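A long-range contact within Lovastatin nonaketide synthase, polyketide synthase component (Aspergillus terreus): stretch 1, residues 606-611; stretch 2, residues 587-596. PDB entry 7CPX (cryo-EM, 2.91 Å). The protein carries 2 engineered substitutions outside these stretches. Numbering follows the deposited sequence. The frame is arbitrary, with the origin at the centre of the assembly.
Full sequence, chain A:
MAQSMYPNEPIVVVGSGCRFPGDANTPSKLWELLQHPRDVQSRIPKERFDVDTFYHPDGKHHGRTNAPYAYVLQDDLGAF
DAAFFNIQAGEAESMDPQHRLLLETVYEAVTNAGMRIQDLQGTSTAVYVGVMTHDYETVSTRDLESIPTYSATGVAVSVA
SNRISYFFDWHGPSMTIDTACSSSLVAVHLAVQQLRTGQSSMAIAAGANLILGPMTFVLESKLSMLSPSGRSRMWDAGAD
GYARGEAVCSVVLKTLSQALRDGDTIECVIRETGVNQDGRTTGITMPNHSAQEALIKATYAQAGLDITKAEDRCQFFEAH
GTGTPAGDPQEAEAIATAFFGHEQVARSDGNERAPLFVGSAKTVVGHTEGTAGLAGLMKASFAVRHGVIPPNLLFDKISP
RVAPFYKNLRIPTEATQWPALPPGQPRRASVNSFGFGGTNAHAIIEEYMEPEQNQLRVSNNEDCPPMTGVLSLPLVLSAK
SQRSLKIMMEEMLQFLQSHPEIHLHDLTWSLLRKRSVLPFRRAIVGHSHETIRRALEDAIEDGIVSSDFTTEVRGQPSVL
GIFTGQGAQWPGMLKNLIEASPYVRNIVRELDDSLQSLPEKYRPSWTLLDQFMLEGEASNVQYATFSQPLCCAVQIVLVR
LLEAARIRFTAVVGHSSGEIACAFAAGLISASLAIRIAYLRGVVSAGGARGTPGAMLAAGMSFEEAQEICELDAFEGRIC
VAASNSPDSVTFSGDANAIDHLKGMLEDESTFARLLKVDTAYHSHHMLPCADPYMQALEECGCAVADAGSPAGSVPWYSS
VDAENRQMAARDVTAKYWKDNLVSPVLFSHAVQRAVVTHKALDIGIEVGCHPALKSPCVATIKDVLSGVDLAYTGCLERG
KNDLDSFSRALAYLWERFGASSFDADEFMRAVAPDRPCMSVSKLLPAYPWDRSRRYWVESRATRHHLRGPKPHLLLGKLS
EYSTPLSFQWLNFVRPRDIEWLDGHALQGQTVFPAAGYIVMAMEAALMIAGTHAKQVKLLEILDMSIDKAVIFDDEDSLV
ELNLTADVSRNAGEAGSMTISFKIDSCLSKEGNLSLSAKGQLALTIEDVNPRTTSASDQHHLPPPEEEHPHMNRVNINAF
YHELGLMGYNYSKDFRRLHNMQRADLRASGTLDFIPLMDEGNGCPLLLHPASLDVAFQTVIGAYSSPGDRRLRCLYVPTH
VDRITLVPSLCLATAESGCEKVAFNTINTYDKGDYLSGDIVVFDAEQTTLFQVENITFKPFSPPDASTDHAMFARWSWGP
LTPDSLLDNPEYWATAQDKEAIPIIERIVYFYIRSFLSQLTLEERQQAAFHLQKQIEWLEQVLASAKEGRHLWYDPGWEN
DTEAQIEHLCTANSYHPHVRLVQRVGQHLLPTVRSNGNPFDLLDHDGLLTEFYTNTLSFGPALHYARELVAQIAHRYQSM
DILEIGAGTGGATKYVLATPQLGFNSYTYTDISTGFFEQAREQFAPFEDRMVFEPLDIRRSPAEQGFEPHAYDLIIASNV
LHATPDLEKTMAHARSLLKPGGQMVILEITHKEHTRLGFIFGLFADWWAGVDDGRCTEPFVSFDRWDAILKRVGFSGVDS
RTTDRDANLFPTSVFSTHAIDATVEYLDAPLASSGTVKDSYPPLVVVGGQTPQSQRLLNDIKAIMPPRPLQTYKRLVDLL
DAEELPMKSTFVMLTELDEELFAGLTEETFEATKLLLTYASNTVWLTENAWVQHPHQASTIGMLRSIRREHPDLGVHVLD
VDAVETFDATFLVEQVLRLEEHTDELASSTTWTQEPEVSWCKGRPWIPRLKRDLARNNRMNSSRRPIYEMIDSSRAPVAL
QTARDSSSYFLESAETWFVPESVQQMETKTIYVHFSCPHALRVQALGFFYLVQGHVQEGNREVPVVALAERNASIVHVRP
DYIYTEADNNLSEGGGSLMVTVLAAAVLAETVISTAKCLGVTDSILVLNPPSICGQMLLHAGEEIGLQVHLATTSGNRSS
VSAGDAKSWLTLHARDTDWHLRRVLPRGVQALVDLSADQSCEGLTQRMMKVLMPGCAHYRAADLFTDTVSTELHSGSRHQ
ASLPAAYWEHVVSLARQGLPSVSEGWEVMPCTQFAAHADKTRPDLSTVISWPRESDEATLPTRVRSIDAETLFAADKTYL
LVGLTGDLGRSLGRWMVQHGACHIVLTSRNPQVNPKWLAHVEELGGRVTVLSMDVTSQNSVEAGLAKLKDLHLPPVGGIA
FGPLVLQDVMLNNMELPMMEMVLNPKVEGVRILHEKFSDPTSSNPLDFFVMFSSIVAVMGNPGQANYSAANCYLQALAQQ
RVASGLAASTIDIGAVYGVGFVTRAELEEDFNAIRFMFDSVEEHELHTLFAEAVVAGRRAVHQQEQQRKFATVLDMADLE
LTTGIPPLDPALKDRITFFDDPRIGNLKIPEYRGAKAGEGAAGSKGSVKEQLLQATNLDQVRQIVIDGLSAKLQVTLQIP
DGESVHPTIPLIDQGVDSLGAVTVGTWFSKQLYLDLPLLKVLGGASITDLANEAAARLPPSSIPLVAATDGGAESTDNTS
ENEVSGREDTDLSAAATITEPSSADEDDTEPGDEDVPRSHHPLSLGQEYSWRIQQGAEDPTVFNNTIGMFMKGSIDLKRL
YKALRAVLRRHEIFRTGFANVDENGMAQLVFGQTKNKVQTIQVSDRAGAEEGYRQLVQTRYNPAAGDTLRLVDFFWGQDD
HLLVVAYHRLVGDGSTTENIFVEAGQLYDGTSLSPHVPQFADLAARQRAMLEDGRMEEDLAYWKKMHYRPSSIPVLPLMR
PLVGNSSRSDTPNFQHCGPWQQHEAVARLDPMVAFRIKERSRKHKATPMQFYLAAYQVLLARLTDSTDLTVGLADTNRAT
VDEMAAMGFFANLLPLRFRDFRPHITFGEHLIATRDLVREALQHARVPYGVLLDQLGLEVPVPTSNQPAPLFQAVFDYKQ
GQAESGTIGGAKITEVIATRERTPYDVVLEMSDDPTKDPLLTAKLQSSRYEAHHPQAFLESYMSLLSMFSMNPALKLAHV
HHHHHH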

# COMPACT_ATOMS: atom_id res chain seq x y z
N TRP A 606 45.00 -15.38 87.59
CA TRP A 606 45.39 -16.45 86.68
C TRP A 606 44.79 -16.23 85.30
O TRP A 606 43.61 -15.91 85.15
CB TRP A 606 44.96 -17.81 87.25
CG TRP A 606 45.65 -18.13 88.54
CD1 TRP A 606 45.06 -18.46 89.72
CD2 TRP A 606 47.06 -18.12 88.79
NE1 TRP A 606 46.01 -18.67 90.69
CE2 TRP A 606 47.25 -18.47 90.14
CE3 TRP A 606 48.18 -17.86 87.99
CZ2 TRP A 606 48.52 -18.57 90.71
CZ3 TRP A 606 49.44 -17.96 88.56
CH2 TRP A 606 49.60 -18.31 89.91
N THR A 607 45.64 -16.42 84.28
CA THR A 607 45.34 -15.98 82.92
C THR A 607 44.20 -16.82 82.35
O THR A 607 44.40 -17.98 81.96
CB THR A 607 46.59 -16.10 82.05
OG1 THR A 607 47.69 -15.47 82.71
CG2 THR A 607 46.36 -15.43 80.70
N LEU A 608 43.01 -16.24 82.29
CA LEU A 608 41.91 -16.86 81.56
C LEU A 608 42.21 -16.89 80.06
O LEU A 608 41.72 -17.77 79.35
CB LEU A 608 40.61 -16.11 81.82
CG LEU A 608 40.62 -14.65 81.36
CD1 LEU A 608 39.99 -14.50 79.98
CD2 LEU A 608 39.92 -13.76 82.37
N LEU A 609 42.99 -15.92 79.58
CA LEU A 609 43.31 -15.84 78.16
C LEU A 609 44.03 -17.09 77.66
O LEU A 609 43.99 -17.37 76.46
CB LEU A 609 44.16 -14.60 77.89
CG LEU A 609 43.53 -13.28 78.34
CD1 LEU A 609 44.58 -12.18 78.47
CD2 LEU A 609 42.44 -12.86 77.36
N ASP A 610 44.68 -17.83 78.55
CA ASP A 610 45.38 -19.06 78.19
C ASP A 610 44.87 -20.27 78.96
O ASP A 610 45.46 -21.35 78.86
CB ASP A 610 46.89 -18.89 78.43
CG ASP A 610 47.47 -17.72 77.68
OD1 ASP A 610 46.94 -17.37 76.60
OD2 ASP A 610 48.46 -17.13 78.16
N GLN A 611 43.79 -20.12 79.73
CA GLN A 611 43.28 -21.22 80.55
C GLN A 611 41.80 -21.48 80.26
O GLN A 611 41.36 -22.64 80.28
CB GLN A 611 43.48 -20.91 82.03
CG GLN A 611 44.94 -20.82 82.45
CD GLN A 611 45.10 -20.34 83.88
OE1 GLN A 611 44.12 -20.09 84.58
NE2 GLN A 611 46.35 -20.20 84.31
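Stretch 2 587-596: IVRELDDSLQ

This is a small contact, burying 317 Å² over both sides, in which a helix lays an apolar face of valine and leucines and a bridging arginine against a short irregular segment centred on Leu-609. Stretch 2 is helical, already under way before Ile-587, with successive i to i+4 backbone bonds such as Asp-592 N to Val-588 O at 2.9 Å. Stretch 1 has no regular helix or strand, although Gln-611 N reaches back to Leu-608 O at 3.2 Å and Asp-610 N makes a weak bond to Thr-607 O at 3.4 Å. The two run in opposite senses: Thr-607 CA lies 7.3 Å from Asp-592 CA, and Leu-609 CA lies 6.9 Å from Val-588 CA, so advancing along stretch 1 means moving back along the helix. Val-588, Leu-591 and Leu-595 point toward stretch 1 and are spaced as expected for one helical face. Leu-609, in an m,t rotamer, points toward the helix, packs on the first two and loses the most surface; its CB is 3.7 Å from Val-588 CG1 and its CD1 3.7 Å from Leu-591 CB. The same CD1 comes within 2.9 Å of Asp-592 OD1, a tight approach without a hydrogen bond. Thr-607 also points toward the helix, with CG2 3.1 Å from Asp-592 OD1 and OG1 3.3 Å from Leu-595 CD2. At the exposed margin, Arg-589 starts away from stretch 1, but its side chain curls back so that NH2 forms a salt bridge with Asp-610 OD1 at 3.1 Å, its hydrogen bond weak at 129°. Within the helix, Arg-589 NE and NH2 both bond Asp-592 OD2, at 3.0 and 2.6 Å. The guanidinium thus links two carboxylates and partly offsets their like charge where Asp-610 OD2 lies 4.1 Å from Asp-592 OD2.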

# COMPACT_ATOMS: atom_id res chain seq x y z
N ILE A 587 46.68 -8.63 70.64
CA ILE A 587 45.89 -7.93 71.65
C ILE A 587 45.88 -8.72 72.95
O ILE A 587 45.99 -8.14 74.04
CB ILE A 587 44.46 -7.68 71.13
CG1 ILE A 587 44.49 -6.69 69.96
CG2 ILE A 587 43.58 -7.16 72.25
CD1 ILE A 587 43.20 -6.61 69.17
N VAL A 588 45.75 -10.04 72.86
CA VAL A 588 45.75 -10.88 74.06
C VAL A 588 47.11 -10.82 74.75
O VAL A 588 47.19 -10.87 75.98
CB VAL A 588 45.36 -12.32 73.69
CG1 VAL A 588 45.76 -13.28 74.80
CG2 VAL A 588 43.87 -12.41 73.43
N ARG A 589 48.19 -10.75 73.97
CA ARG A 589 49.51 -10.59 74.57
C ARG A 589 49.62 -9.27 75.31
O ARG A 589 50.20 -9.20 76.40
CB ARG A 589 50.59 -10.69 73.49
CG ARG A 589 50.75 -12.08 72.88
CD ARG A 589 51.31 -13.08 73.89
NE ARG A 589 50.28 -13.65 74.75
CZ ARG A 589 49.57 -14.73 74.47
NH1 ARG A 589 49.74 -15.40 73.34
NH2 ARG A 589 48.65 -15.15 75.34
N GLU A 590 49.07 -8.20 74.74
CA GLU A 590 49.04 -6.92 75.44
C GLU A 590 48.23 -7.02 76.73
O GLU A 590 48.62 -6.47 77.77
CB GLU A 590 48.46 -5.83 74.53
CG GLU A 590 49.32 -5.52 73.32
CD GLU A 590 50.65 -4.89 73.68
OE1 GLU A 590 50.84 -4.56 74.87
OE2 GLU A 590 51.50 -4.74 72.78
N LEU A 591 47.10 -7.73 76.68
CA LEU A 591 46.30 -7.93 77.88
C LEU A 591 47.07 -8.71 78.93
O LEU A 591 46.97 -8.42 80.13
CB LEU A 591 44.99 -8.64 77.54
CG LEU A 591 44.04 -7.96 76.55
CD1 LEU A 591 42.71 -8.69 76.50
CD2 LEU A 591 43.83 -6.49 76.87
N ASP A 592 47.83 -9.72 78.51
CA ASP A 592 48.66 -10.48 79.44
C ASP A 592 49.72 -9.59 80.07
O ASP A 592 50.00 -9.69 81.27
CB ASP A 592 49.31 -11.66 78.72
CG ASP A 592 48.30 -12.69 78.25
OD1 ASP A 592 47.36 -12.99 79.01
OD2 ASP A 592 48.45 -13.20 77.12
N ASP A 593 50.34 -8.72 79.27
CA ASP A 593 51.32 -7.79 79.81
C ASP A 593 50.69 -6.87 80.84
O ASP A 593 51.28 -6.61 81.90
CB ASP A 593 51.95 -6.97 78.68
CG ASP A 593 52.66 -7.84 77.66
OD1 ASP A 593 53.17 -8.91 78.04
OD2 ASP A 593 52.71 -7.44 76.48
N SER A 594 49.48 -6.38 80.56
CA SER A 594 48.77 -5.56 81.53
C SER A 594 48.47 -6.36 82.80
O SER A 594 48.58 -5.84 83.92
CB SER A 594 47.47 -5.03 80.92
OG SER A 594 47.72 -4.41 79.67
N LEU A 595 48.08 -7.63 82.64
CA LEU A 595 47.81 -8.49 83.78
C LEU A 595 49.04 -8.64 84.66
O LEU A 595 48.96 -8.58 85.89
CB LEU A 595 47.32 -9.85 83.29
CG LEU A 595 47.36 -11.03 84.26
CD1 LEU A 595 46.46 -10.79 85.45
CD2 LEU A 595 46.96 -12.31 83.54
N GLN A 596 50.20 -8.84 84.03
CA GLN A 596 51.45 -8.97 84.78
C GLN A 596 51.91 -7.65 85.38
O GLN A 596 52.85 -7.65 86.18
CB GLN A 596 52.55 -9.53 83.87
CG GLN A 596 52.24 -10.92 83.32
CD GLN A 596 52.15 -11.98 84.40
OE1 GLN A 596 52.48 -11.73 85.56
NE2 GLN A 596 51.69 -13.17 84.03